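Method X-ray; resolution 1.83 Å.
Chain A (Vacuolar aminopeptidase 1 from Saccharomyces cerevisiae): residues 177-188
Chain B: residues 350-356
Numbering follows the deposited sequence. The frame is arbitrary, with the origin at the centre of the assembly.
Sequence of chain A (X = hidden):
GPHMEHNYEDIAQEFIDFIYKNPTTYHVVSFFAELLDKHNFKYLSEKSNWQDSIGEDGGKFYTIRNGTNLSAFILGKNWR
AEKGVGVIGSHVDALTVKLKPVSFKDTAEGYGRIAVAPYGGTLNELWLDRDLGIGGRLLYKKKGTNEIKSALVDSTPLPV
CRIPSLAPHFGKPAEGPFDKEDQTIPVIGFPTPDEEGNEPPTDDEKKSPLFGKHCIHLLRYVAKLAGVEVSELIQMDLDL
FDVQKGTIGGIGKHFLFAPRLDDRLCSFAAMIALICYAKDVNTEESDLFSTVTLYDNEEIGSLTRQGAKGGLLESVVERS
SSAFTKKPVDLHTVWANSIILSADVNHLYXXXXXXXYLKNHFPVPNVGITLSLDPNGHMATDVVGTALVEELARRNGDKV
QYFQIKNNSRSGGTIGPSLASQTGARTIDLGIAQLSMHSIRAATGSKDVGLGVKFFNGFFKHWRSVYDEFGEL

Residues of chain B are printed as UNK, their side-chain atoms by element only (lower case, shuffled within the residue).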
# COMPACT_ATOMS: atom_id res chain seq x y z
N PRO A 177 13.81 -10.52 -13.62
CA PRO A 177 15.17 -11.05 -13.60
C PRO A 177 15.24 -12.47 -13.05
O PRO A 177 14.30 -12.94 -12.39
CB PRO A 177 15.91 -10.06 -12.71
CG PRO A 177 14.86 -9.67 -11.72
CD PRO A 177 13.65 -9.46 -12.61
N PHE A 178 16.34 -13.15 -13.32
CA PHE A 178 16.51 -14.52 -12.88
C PHE A 178 17.59 -14.67 -11.82
O PHE A 178 18.57 -13.92 -11.80
CB PHE A 178 16.82 -15.42 -14.08
CG PHE A 178 15.77 -15.36 -15.14
CD1 PHE A 178 15.94 -14.56 -16.27
CD2 PHE A 178 14.58 -16.07 -14.99
CE1 PHE A 178 14.93 -14.46 -17.23
CE2 PHE A 178 13.57 -15.98 -15.95
CZ PHE A 178 13.75 -15.17 -17.07
N ASP A 179 17.40 -15.64 -10.94
CA ASP A 179 18.34 -15.93 -9.86
C ASP A 179 19.63 -16.46 -10.48
O ASP A 179 19.60 -17.44 -11.23
CB ASP A 179 17.74 -16.97 -8.92
CG ASP A 179 18.57 -17.18 -7.68
OD1 ASP A 179 18.18 -16.67 -6.60
OD2 ASP A 179 19.62 -17.85 -7.77
N LYS A 180 20.76 -15.83 -10.15
CA LYS A 180 22.05 -16.24 -10.71
C LYS A 180 22.60 -17.56 -10.19
O LYS A 180 23.50 -18.14 -10.80
CB LYS A 180 23.10 -15.13 -10.47
CG LYS A 180 22.76 -13.81 -11.15
CD LYS A 180 23.94 -12.84 -11.14
CE LYS A 180 24.34 -12.44 -9.72
NZ LYS A 180 23.26 -11.66 -9.04
N GLU A 181 22.05 -18.05 -9.09
CA GLU A 181 22.50 -19.31 -8.52
C GLU A 181 21.62 -20.49 -8.92
O GLU A 181 22.11 -21.58 -9.23
CB GLU A 181 22.55 -19.20 -6.99
CG GLU A 181 22.94 -20.49 -6.25
CD GLU A 181 24.33 -20.98 -6.58
OE1 GLU A 181 25.23 -20.15 -6.84
OE2 GLU A 181 24.54 -22.22 -6.57
N ASP A 182 20.30 -20.27 -8.93
CA ASP A 182 19.37 -21.34 -9.23
C ASP A 182 18.77 -21.39 -10.62
O ASP A 182 18.30 -22.45 -11.05
CB ASP A 182 18.22 -21.33 -8.22
CG ASP A 182 18.68 -21.57 -6.81
OD1 ASP A 182 19.61 -22.38 -6.62
OD2 ASP A 182 18.11 -20.95 -5.88
N GLN A 183 18.76 -20.27 -11.34
CA GLN A 183 18.14 -20.27 -12.65
C GLN A 183 19.05 -20.10 -13.86
O GLN A 183 18.78 -20.65 -14.92
CB GLN A 183 17.04 -19.21 -12.67
CG GLN A 183 15.98 -19.43 -11.59
CD GLN A 183 14.85 -18.42 -11.64
OE1 GLN A 183 15.08 -17.21 -11.63
NE2 GLN A 183 13.62 -18.91 -11.70
N THR A 184 20.14 -19.36 -13.71
CA THR A 184 21.03 -19.14 -14.83
C THR A 184 22.22 -20.09 -14.75
O THR A 184 23.36 -19.66 -14.56
CB THR A 184 21.53 -17.69 -14.86
OG1 THR A 184 22.20 -17.39 -13.63
CG2 THR A 184 20.36 -16.73 -15.03
N ILE A 185 21.94 -21.38 -14.90
CA ILE A 185 22.96 -22.42 -14.83
C ILE A 185 23.24 -22.99 -16.23
O ILE A 185 22.31 -23.38 -16.94
CB ILE A 185 22.51 -23.57 -13.90
CG1 ILE A 185 22.13 -22.99 -12.52
CG2 ILE A 185 23.63 -24.59 -13.74
CD1 ILE A 185 21.49 -24.01 -11.58
N PRO A 186 24.51 -23.03 -16.64
CA PRO A 186 24.86 -23.55 -17.96
C PRO A 186 24.59 -25.05 -18.10
O PRO A 186 24.95 -25.83 -17.22
CB PRO A 186 26.35 -23.25 -18.09
CG PRO A 186 26.58 -22.11 -17.12
CD PRO A 186 25.71 -22.51 -15.96
N VAL A 187 23.94 -25.42 -19.20
CA VAL A 187 23.65 -26.82 -19.49
C VAL A 187 24.78 -27.23 -20.43
O VAL A 187 25.00 -26.59 -21.46
CB VAL A 187 22.29 -26.96 -20.20
CG1 VAL A 187 22.10 -28.39 -20.70
CG2 VAL A 187 21.17 -26.60 -19.23
N ILE A 188 25.49 -28.29 -20.07
CA ILE A 188 26.63 -28.73 -20.87
C ILE A 188 26.41 -30.00 -21.68
O ILE A 188 27.17 -30.30 -22.60
CB ILE A 188 27.87 -28.89 -19.95
CG1 ILE A 188 29.14 -29.02 -20.80
CG2 ILE A 188 27.70 -30.10 -19.05
CD1 ILE A 188 30.41 -28.76 -20.01
N UNK B 350 13.49 -28.26 -18.97
CA UNK B 350 14.57 -27.30 -18.72
C UNK B 350 14.92 -27.54 -17.26
O UNK B 350 14.16 -27.17 -16.36
o UNK B 350 16.06 -24.98 -17.92
c UNK B 350 15.19 -24.83 -18.77
c UNK B 350 14.07 -25.86 -18.92
n UNK B 350 15.15 -23.78 -19.59
N UNK B 351 16.09 -28.16 -17.00
CA UNK B 351 16.54 -28.46 -15.64
C UNK B 351 16.63 -27.30 -14.65
O UNK B 351 16.65 -27.52 -13.44
c UNK B 351 18.40 -28.44 -17.09
c UNK B 351 17.89 -29.13 -15.87
c UNK B 351 17.17 -28.39 -17.97
N UNK B 352 16.67 -26.08 -15.17
CA UNK B 352 16.77 -24.91 -14.30
C UNK B 352 15.42 -24.39 -13.82
O UNK B 352 15.36 -23.49 -12.97
c UNK B 352 18.97 -24.22 -15.35
o UNK B 352 19.52 -25.12 -14.72
n UNK B 352 19.57 -23.57 -16.34
c UNK B 352 17.55 -23.80 -15.00
N UNK B 353 14.34 -24.95 -14.36
CA UNK B 353 12.99 -24.56 -13.97
C UNK B 353 12.15 -25.82 -13.75
O UNK B 353 11.10 -26.00 -14.36
c UNK B 353 14.51 -20.08 -15.92
c UNK B 353 12.34 -23.70 -15.06
c UNK B 353 13.09 -22.43 -15.37
c UNK B 353 14.85 -21.27 -16.56
c UNK B 353 13.46 -20.07 -15.00
c UNK B 353 14.14 -22.43 -16.28
c UNK B 353 12.76 -21.24 -14.73
N UNK B 354 12.61 -26.71 -12.85
CA UNK B 354 11.86 -27.95 -12.60
C UNK B 354 10.42 -27.74 -12.13
O UNK B 354 9.57 -28.59 -12.37
c UNK B 354 13.29 -27.51 -10.77
c UNK B 354 12.72 -28.66 -11.55
c UNK B 354 13.70 -26.55 -11.88
N UNK B 355 10.17 -26.61 -11.48
CA UNK B 355 8.84 -26.31 -10.95
C UNK B 355 7.74 -26.10 -11.99
O UNK B 355 6.55 -26.09 -11.64
o UNK B 355 11.50 -24.42 -10.80
c UNK B 355 10.66 -23.55 -11.12
c UNK B 355 8.91 -25.08 -10.03
c UNK B 355 9.20 -23.75 -10.73
o UNK B 355 10.98 -22.51 -11.74
N UNK B 356 8.10 -25.92 -13.25
CA UNK B 356 7.07 -25.71 -14.27
C UNK B 356 6.81 -26.92 -15.14
O UNK B 356 5.93 -26.89 -16.01
c UNK B 356 7.62 -23.25 -14.33
c UNK B 356 7.40 -24.50 -15.18
c UNK B 356 8.62 -24.79 -16.03
O HOH W 1 13.61 -21.96 -11.50
O HOH W 2 18.51 -21.23 -17.56

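Position 350 carries four side-chain atoms: two carbons, the second bonded to one oxygen and one nitrogen. Such a carboxamide could in geometry alone pass for a carboxylate, but the elements make it an amide on a short stem, and it makes no contact with chain A. The residue is Asn B350. Its task is local: OD1 accepts a hydrogen bond from the backbone N of position 352 at 3.0 Å, while its backbone O receives the N of position 353, also at 3.0 Å, closing a type I beta turn. A short amide can reach forward to the backbone N two residues on.

Position 351 has three carbons that close a ring onto its own backbone nitrogen, and a ring carbon lies 4.0 Å from CG2 of Val A187. This is Pro B351. Its phi of -55° is what the ring imposes and what the second place of a type I turn requires. Its CA-to-CB bond points toward chain A, and CG makes the small apolar contact with Val A187.

Position 352 again shows two carbons, the second carrying one oxygen and one nitrogen. Its CA-to-CB bond points toward chain A, and the nitrogen lies 2.8 Å from O of Ile A185. This is Asn B352. ND2 donates to that carbonyl at an N-H...acceptor angle of 153°, and also donates to water 2, 2.8 Å away; the same water gives a hydrogen to O of Gln A183 at 2.7 Å. An amide suits the place because its nitrogen has two hydrogens to offer, and the water and the Ile A185 carbonyl are both acceptors. OD1 passes 3.5 Å from CB of Ile A185 and is satisfied elsewhere in the structure.

Position 353 bears one carbon followed by a ring of six, with no heteroatom. Ring carbons lie 4.1 Å from CD2 of Phe A178 and 3.5 Å from NE2 of Gln A183. This is Phe B353. Its CA-to-CB bond runs sideways, yet the end of the ring comes nearer to chain A. CZ is the atom near Phe A178, whose CD2 sits at the edge of the Phe B353 ring, and CE2 is the one near Gln A183. A long, flat apolar group spans the gap to both.

Position 354 repeats the three-carbon ring closed onto nitrogen and does not touch chain A. It is Pro B354; its phi of -58° fits the start of the 3-10 segment.

At position 355 three carbons end in two oxygens, one of them 4.5 Å from NE2 of Gln A183. This is Glu B355. Water 1 joins the two side chains, donating to OE1 at 2.7 Å and accepting from NE2 at 3.1 Å. A carboxylate accepts readily.

Position 356 has one carbon bearing two more, out of reach of chain A: the branched Val B356. A compact apolar side chain suits this buried site, and its N donates a hydrogen bond to O of Phe B353 at 3.2 Å.

The contact thus centres on Asn B352, presented by the turn to the Ile A185 carbonyl. Apolar pairs and two bridging waters complete it, water 1 also donating to O of Asn B352 at 2.8 Å.

Chain B 350-356: NPNFPEV
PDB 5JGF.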